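Local coordinates for putative uncharacterized protein (Staphylococcus aureus subsp. aureus Mu50, PDB 3FYM), which is of unknown function but is a putative membrane protein that probably binds DNA through its N-terminal soluble helix-turn-helix domain, at residues N38-D42 against D74-S78. Residues are numbered along the deposited sequence.
Sequences NNEFD and DEIPS
An asparagine in the left-handed helical conformation at the end of a helix makes the one hydrogen bond between these two segments. N39, with phi/psi of 58/29°, is the C-prime residue of a Schellman motif closing helix 30-37: its own N bonds back to I36 O and E40 N to H35 O. The chain then bends through an inverse gamma turn centred on E40 (-90/56°), with a weak bond from F41 N to N39 O (3.1 Å), and enters a 3-10 turn at F41. Facing it, 74-78 follows helix 65-71 and opens from E75 (-83/-29°) into extended I76 and P77. The register advances in the same sense on both segments, with CA atoms 7.7 Å apart at N39-E75 and 7.4 Å at F41-P77.

N39, chi1 m, reaches across so that its ND2 donates to E75 OE1 at 3.0 Å, nearly straight at 162°. E75 stretches out (m, t) to meet it; OE1 also accepts from V4 N and OE2 bonds H72 ND1, while N39 OD1 takes G5 N, so both accept from the backbone starting helix 4-14. Two residues on, F41, its CA-to-CB bond toward 74-78, places its ring (chi1 m, chi2 111°) against the E75-P77 backbone. P77 CD sits over one face of the F41 ring, 3.9 Å from its centroid and 27° off the normal, a CH-pi contact; F41 CE1 lies 3.4 Å from E75 O. V4 and I54 also touch F41 and I76. Here the chain beyond helix 65-71 packs on the Schellman-capped end of helix 30-37, within an all-helical domain of the helix-turn-helix family.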
loop_
_atom_site.group_PDB
_atom_site.type_symbol
_atom_site.label_atom_id
_atom_site.label_comp_id
_atom_site.label_asym_id
_atom_site.label_seq_id
_atom_site.Cartn_x
_atom_site.Cartn_y
_atom_site.Cartn_z
ATOM N N ASN A 38 1.813 -3.769 -6.980
ATOM C CA ASN A 38 2.887 -4.293 -7.810
ATOM C C ASN A 38 4.267 -3.905 -7.302
ATOM O O ASN A 38 5.273 -4.146 -8.009
ATOM C CB ASN A 38 2.655 -3.886 -9.269
ATOM C CG ASN A 38 1.416 -4.649 -9.746
ATOM O OD1 ASN A 38 0.268 -4.148 -9.734
ATOM N ND2 ASN A 38 1.515 -5.906 -10.056
ATOM N N ASN A 39 4.370 -3.342 -6.105
ATOM C CA ASN A 39 5.667 -2.913 -5.537
ATOM C C ASN A 39 6.377 -1.907 -6.448
ATOM O O ASN A 39 7.602 -1.783 -6.428
ATOM C CB ASN A 39 6.574 -4.073 -5.148
ATOM C CG ASN A 39 6.282 -4.656 -3.760
ATOM O OD1 ASN A 39 5.145 -4.955 -3.445
ATOM N ND2 ASN A 39 7.313 -4.870 -2.969
ATOM N N GLU A 40 5.611 -1.128 -7.204
ATOM C CA GLU A 40 6.139 -0.126 -8.121
ATOM C C GLU A 40 6.300 1.210 -7.431
ATOM O O GLU A 40 5.758 2.255 -7.842
ATOM C CB GLU A 40 5.228 -0.007 -9.346
ATOM C CG GLU A 40 5.228 -1.258 -10.219
ATOM C CD GLU A 40 4.109 -1.337 -11.230
ATOM O OE1 GLU A 40 3.103 -0.615 -11.129
ATOM O OE2 GLU A 40 4.232 -2.201 -12.146
ATOM N N PHE A 41 7.050 1.231 -6.327
ATOM C CA PHE A 41 7.117 2.448 -5.512
ATOM C C PHE A 41 7.800 3.603 -6.226
ATOM O O PHE A 41 7.483 4.773 -5.960
ATOM C CB PHE A 41 7.837 2.154 -4.186
ATOM C CG PHE A 41 7.183 1.048 -3.397
ATOM C CD1 PHE A 41 7.813 -0.159 -3.239
ATOM C CD2 PHE A 41 5.950 1.234 -2.853
ATOM C CE1 PHE A 41 7.227 -1.203 -2.561
ATOM C CE2 PHE A 41 5.350 0.210 -2.152
ATOM C CZ PHE A 41 5.983 -1.006 -2.026
ATOM N N ASP A 42 8.719 3.289 -7.149
ATOM C CA ASP A 42 9.365 4.367 -7.901
ATOM C C ASP A 42 8.419 5.020 -8.917
ATOM O O ASP A 42 8.797 6.034 -9.505
ATOM C CB ASP A 42 10.616 3.879 -8.618
ATOM C CG ASP A 42 10.447 2.703 -9.479
ATOM O OD1 ASP A 42 9.349 2.199 -9.691
ATOM O OD2 ASP A 42 11.465 2.147 -9.938
ATOM N N ASP A 74 12.329 -4.130 4.020
ATOM C CA ASP A 74 13.376 -3.982 3.019
ATOM C C ASP A 74 12.832 -3.693 1.638
ATOM O O ASP A 74 13.581 -3.237 0.765
ATOM C CB ASP A 74 14.270 -5.219 2.956
ATOM C CG ASP A 74 14.943 -5.521 4.268
ATOM O OD1 ASP A 74 15.260 -6.695 4.488
ATOM O OD2 ASP A 74 15.204 -4.558 5.037
ATOM N N GLU A 75 11.536 -3.948 1.384
ATOM C CA GLU A 75 10.887 -3.655 0.140
ATOM C C GLU A 75 10.416 -2.187 0.053
ATOM O O GLU A 75 10.235 -1.658 -1.036
ATOM C CB GLU A 75 9.624 -4.502 -0.052
ATOM C CG GLU A 75 9.848 -5.996 0.058
ATOM C CD GLU A 75 8.526 -6.739 0.181
ATOM O OE1 GLU A 75 7.497 -6.280 -0.370
ATOM O OE2 GLU A 75 8.491 -7.793 0.850
ATOM N N ILE A 76 10.109 -1.613 1.210
ATOM C CA ILE A 76 9.340 -0.397 1.284
ATOM C C ILE A 76 10.256 0.782 1.439
ATOM O O ILE A 76 11.045 0.831 2.399
ATOM C CB ILE A 76 8.354 -0.447 2.460
ATOM C CG1 ILE A 76 7.362 -1.604 2.300
ATOM C CG2 ILE A 76 7.630 0.897 2.617
ATOM C CD1 ILE A 76 6.597 -1.918 3.560
ATOM N N PRO A 77 10.196 1.782 0.566
ATOM C CA PRO A 77 11.018 2.993 0.766
ATOM C C PRO A 77 10.510 3.736 1.990
ATOM O O PRO A 77 9.376 4.193 1.977
ATOM C CB PRO A 77 10.845 3.790 -0.523
ATOM C CG PRO A 77 9.936 3.054 -1.379
ATOM C CD PRO A 77 9.389 1.873 -0.651
ATOM N N SER A 78 11.340 3.878 2.999
ATOM C CA SER A 78 10.993 4.719 4.127
ATOM C C SER A 78 11.017 6.191 3.711
ATOM O O SER A 78 11.650 6.610 2.772
ATOM C CB SER A 78 11.907 4.461 5.338
ATOM O OG SER A 78 13.273 4.765 4.982
#